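Local coordinates for MREC protein (Listeria monocytogenes, PDB 2J5U), which helps form and maintain cell shape, and assembles as a homooligomer of twelve dimers, at the interface of chains A and B and the interface of chains C and A. Numbering follows the deposited sequence. Chains: chain A/B/C, MREC protein.

Contact 1: the interface of chains A and B. Residues chain A 136, 146, 148, 181; chain B 165, 167-168.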
loop_
_atom_site.group_PDB
_atom_site.type_symbol
_atom_site.label_atom_id
_atom_site.label_comp_id
_atom_site.label_asym_id
_atom_site.label_seq_id
_atom_site.Cartn_x
_atom_site.Cartn_y
_atom_site.Cartn_z
ATOM N N SER A 136 -18.970 12.521 -40.645
ATOM C CA SER A 136 -17.657 12.040 -40.277
ATOM C C SER A 136 -17.805 10.855 -39.330
ATOM O O SER A 136 -18.404 10.959 -38.255
ATOM C CB SER A 136 -16.877 13.183 -39.627
ATOM O OG SER A 136 -15.491 12.937 -39.708
ATOM N N PHE A 146 -10.831 6.238 -39.598
ATOM C CA PHE A 146 -11.817 7.263 -39.856
ATOM C C PHE A 146 -12.259 7.178 -41.291
ATOM O O PHE A 146 -11.520 6.713 -42.145
ATOM C CB PHE A 146 -11.240 8.641 -39.575
ATOM C CG PHE A 146 -10.853 8.831 -38.157
ATOM C CD1 PHE A 146 -9.577 8.530 -37.731
ATOM C CD2 PHE A 146 -11.794 9.235 -37.221
ATOM C CE1 PHE A 146 -9.241 8.622 -36.389
ATOM C CE2 PHE A 146 -11.475 9.329 -35.878
ATOM C CZ PHE A 146 -10.195 9.019 -35.465
ATOM N N ILE A 148 -15.692 8.792 -44.156
ATOM C CA ILE A 148 -16.808 9.690 -44.372
ATOM C C ILE A 148 -18.026 8.878 -44.811
ATOM O O ILE A 148 -17.950 8.103 -45.763
ATOM C CB ILE A 148 -16.492 10.722 -45.492
ATOM C CG1 ILE A 148 -15.169 11.435 -45.211
ATOM C CG2 ILE A 148 -17.622 11.740 -45.596
ATOM C CD1 ILE A 148 -15.184 12.309 -43.969
ATOM N N LEU A 181 -14.900 14.865 -35.758
ATOM C CA LEU A 181 -13.980 15.697 -36.527
ATOM C C LEU A 181 -14.750 16.646 -37.450
ATOM O O LEU A 181 -15.125 16.280 -38.560
ATOM C CB LEU A 181 -13.064 14.817 -37.375
ATOM C CG LEU A 181 -12.314 13.701 -36.651
ATOM C CD1 LEU A 181 -11.489 12.885 -37.636
ATOM C CD2 LEU A 181 -11.425 14.315 -35.601
ATOM N N PRO B 165 -7.441 11.427 -43.285
ATOM C CA PRO B 165 -8.808 11.833 -42.954
ATOM C C PRO B 165 -9.089 13.319 -43.195
ATOM O O PRO B 165 -8.471 14.193 -42.591
ATOM C CB PRO B 165 -8.953 11.414 -41.487
ATOM C CG PRO B 165 -7.539 11.281 -40.999
ATOM C CD PRO B 165 -6.835 10.688 -42.169
ATOM N N ASP B 167 -11.244 15.550 -42.274
ATOM C CA ASP B 167 -11.568 16.548 -41.268
ATOM C C ASP B 167 -10.656 16.585 -40.064
ATOM O O ASP B 167 -10.932 17.281 -39.088
ATOM C CB ASP B 167 -13.015 16.360 -40.832
ATOM C CG ASP B 167 -13.480 14.941 -41.018
ATOM O OD1 ASP B 167 -12.914 14.053 -40.336
ATOM O OD2 ASP B 167 -14.393 14.718 -41.855
ATOM N N MET B 168 -9.569 15.831 -40.125
ATOM C CA MET B 168 -8.609 15.831 -39.032
ATOM C C MET B 168 -7.656 16.966 -39.361
ATOM O O MET B 168 -7.427 17.258 -40.532
ATOM C CB MET B 168 -7.852 14.512 -38.985
ATOM C CG MET B 168 -7.018 14.347 -37.754
ATOM S SD MET B 168 -6.327 12.740 -37.753
ATOM C CE MET B 168 -7.672 11.831 -37.065
#
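A:Ser136 and B:Asp167 meet where a loop of one MreC subunit meets strands and a loop of the next, a worked example of an interface in which one acidic side chain packs among polar and apolar groups, beside looser apolar contacts. The hydroxyl OG of A:Ser136 lies 2.9 Å from OD1 of B:Asp167, and this hydrogen bond is weak. OG stands over one face of the carboxylate, about 42° out of its plane. From there it also comes within 3.0 Å of OD2 of B:Asp167, sharing itself between the two oxygens.

A:Leu181 leans over that same carboxylate face and crosses the acid at about a right angle. Its CD1 branch approaches OD1 of B:Asp167 at 3.3 Å. A:Ile148 comes tip to tip, placing its CD1 methyl 3.3 Å from OD2 of B:Asp167, displaced toward the opposite face. A:Leu181 and B:Asp167 bury 63 and 56 Å², more than any other residue of the patch. With such apolar neighbours and a weak donor, the acid could be less readily ionised than in water, although the structure does not show its charge.

The other side is looser. CG of B:Met168 is anti to the backbone N (chi1 -170°), and a bend at chi3 (-84°) turns its CE methyl over the face of A:Phe146, near the ring's rim and 3.6 Å from CE1. The CD1 methyl of A:Leu181 rests on the same ring face, 4.0 Å from that CE of B:Met168. B:Pro165 adds a lighter touch, its CB 4.1 Å from CB of A:Phe146.

In the fold, A:Ser136 belongs to strand 135-139, A:Phe146 and A:Ile148 to strand 145-153 of the barrel core, and A:Leu181 to a loop; B:Pro165 closes strand 158-165, leading into the loop of B:Asp167 and B:Met168. Two-fold symmetry repeats the patch with the chains exchanged.

Contact 2: the interface of chains C and A. Residues chain C 45, 48-49, 52, 66; chain A 45, 48-49, 52.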
loop_
_atom_site.group_PDB
_atom_site.type_symbol
_atom_site.label_atom_id
_atom_site.label_comp_id
_atom_site.label_asym_id
_atom_site.label_seq_id
_atom_site.Cartn_x
_atom_site.Cartn_y
_atom_site.Cartn_z
ATOM N N VAL C 45 -56.896 0.032 -22.806
ATOM C CA VAL C 45 -56.482 1.288 -23.405
ATOM C C VAL C 45 -56.157 2.265 -22.288
ATOM O O VAL C 45 -55.001 2.629 -22.096
ATOM C CB VAL C 45 -57.596 1.890 -24.289
ATOM C CG1 VAL C 45 -57.267 3.332 -24.632
ATOM C CG2 VAL C 45 -57.741 1.079 -25.563
ATOM N N LEU C 48 -52.856 1.824 -20.838
ATOM C CA LEU C 48 -51.789 2.148 -21.782
ATOM C C LEU C 48 -51.747 3.660 -21.921
ATOM O O LEU C 48 -50.692 4.293 -21.815
ATOM C CB LEU C 48 -52.093 1.548 -23.151
ATOM C CG LEU C 48 -52.028 0.037 -23.290
ATOM C CD1 LEU C 48 -52.575 -0.376 -24.635
ATOM C CD2 LEU C 48 -50.593 -0.410 -23.132
ATOM N N LYS C 49 -52.926 4.218 -22.163
ATOM C CA LYS C 49 -53.113 5.645 -22.340
ATOM C C LYS C 49 -52.542 6.438 -21.166
ATOM O O LYS C 49 -51.969 7.511 -21.356
ATOM C CB LYS C 49 -54.609 5.931 -22.528
ATOM C CG LYS C 49 -54.947 7.329 -23.018
ATOM C CD LYS C 49 -56.015 7.294 -24.113
ATOM C CE LYS C 49 -57.314 6.628 -23.652
ATOM N NZ LYS C 49 -58.349 6.568 -24.741
ATOM N N ASN C 52 -48.631 5.891 -21.189
ATOM C CA ASN C 52 -48.114 6.695 -22.286
ATOM C C ASN C 52 -47.999 8.156 -21.844
ATOM O O ASN C 52 -47.019 8.833 -22.160
ATOM C CB ASN C 52 -49.050 6.574 -23.498
ATOM C CG ASN C 52 -48.517 7.289 -24.731
ATOM O OD1 ASN C 52 -48.428 8.514 -24.761
ATOM N ND2 ASN C 52 -48.159 6.521 -25.756
ATOM N N ARG C 66 -50.455 12.447 -31.658
ATOM C CA ARG C 66 -51.808 11.892 -31.517
ATOM C C ARG C 66 -52.829 12.720 -30.743
ATOM O O ARG C 66 -54.004 12.375 -30.722
ATOM C CB ARG C 66 -51.758 10.510 -30.875
ATOM C CG ARG C 66 -50.408 9.861 -30.901
ATOM C CD ARG C 66 -50.477 8.480 -30.289
ATOM N NE ARG C 66 -51.389 7.612 -31.025
ATOM C CZ ARG C 66 -52.516 7.127 -30.517
ATOM N NH1 ARG C 66 -53.292 6.338 -31.258
ATOM N NH2 ARG C 66 -52.862 7.437 -29.268
ATOM N N VAL A 45 -54.993 0.417 -28.985
ATOM C CA VAL A 45 -54.155 -0.519 -28.264
ATOM C C VAL A 45 -52.831 -0.687 -28.999
ATOM O O VAL A 45 -51.768 -0.395 -28.451
ATOM C CB VAL A 45 -54.854 -1.893 -28.131
ATOM C CG1 VAL A 45 -53.906 -2.913 -27.534
ATOM C CG2 VAL A 45 -56.086 -1.752 -27.256
ATOM N N LEU A 48 -50.711 2.533 -29.034
ATOM C CA LEU A 48 -50.176 2.889 -27.729
ATOM C C LEU A 48 -49.046 1.951 -27.327
ATOM O O LEU A 48 -48.026 2.381 -26.780
ATOM C CB LEU A 48 -51.289 2.860 -26.693
ATOM C CG LEU A 48 -52.196 4.087 -26.781
ATOM C CD1 LEU A 48 -53.460 3.858 -25.983
ATOM C CD2 LEU A 48 -51.440 5.303 -26.269
ATOM N N LYS A 49 -49.223 0.667 -27.611
ATOM C CA LYS A 49 -48.203 -0.308 -27.285
ATOM C C LYS A 49 -46.882 0.105 -27.908
ATOM O O LYS A 49 -45.886 0.277 -27.205
ATOM C CB LYS A 49 -48.595 -1.697 -27.789
ATOM C CG LYS A 49 -49.580 -2.424 -26.889
ATOM C CD LYS A 49 -49.884 -3.817 -27.414
ATOM C CE LYS A 49 -50.836 -4.554 -26.485
ATOM N NZ LYS A 49 -51.151 -5.924 -26.981
ATOM N N ASN A 52 -45.446 3.275 -26.480
ATOM C CA ASN A 52 -44.964 3.125 -25.122
ATOM C C ASN A 52 -43.593 2.448 -25.124
ATOM O O ASN A 52 -42.663 2.899 -24.450
ATOM C CB ASN A 52 -45.961 2.320 -24.293
ATOM C CG ASN A 52 -47.234 3.092 -24.014
ATOM O OD1 ASN A 52 -47.194 4.278 -23.702
ATOM N ND2 ASN A 52 -48.367 2.417 -24.110
#
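The long N-terminal helices, 31-58 in chain C and 39-60 in chain A, run parallel here as a short coiled-coil-like pair, in which C:Val45, C:Leu48 and C:Asn52 face the same residues of chain A. The three-then-four spacing illustrates how a heptad stripe builds successive layers. At the valine layer the CG2 methyls of C:Val45 and A:Val45 touch at 3.7 Å. One turn on, the CB atoms of C:Leu48 and A:Leu48 lie 3.9 Å apart.

The leucine ends diverge. CD1 of A:Leu48 reaches beside the chain C helix, 4.1 Å from CG1 of C:Val45, whereas its CD2 branch comes 3.5 Å from ND2 of C:Asn52. C:Arg66, from a loop, brings the NH2 tip of its guanidinium to 3.9 Å from that CD2 of A:Leu48. This extra cover may contribute to the 88 Å² that A:Leu48 buries, against 62 Å² for C:Leu48.

The asparagine layer is asymmetric. CG of C:Asn52 is anti to the backbone N (chi1 -175°), but CG of A:Asn52 lies beside it (chi1 -70°), and the amide planes stand 65° apart. The amide of A:Asn52 is placed too close to C:Asn52, making its exact orientation doubtful. As modelled they make no mutual hydrogen bond, since the N-H of C:Asn52 points away from OD1 of A:Asn52. On the other flank, ND2 of A:Asn52 lies 3.7 Å from CD2 of C:Leu48.

Contact 1 and contact 2 have C-alpha centres about 42 Å apart and share no residue position, yet chain A takes part in both. It offers strands and a loop of its barrel core to chain B in contact 1 and its N-terminal helix to chain C in contact 2. Using separate surfaces lets one subunit hold two neighbours at once, as a 24-subunit assembly of twelve dimers requires. Contact 1 belongs to a two-fold interface, whereas the interface of contact 2 departs from exact two-fold symmetry; the structure alone does not show which joins the biological dimer.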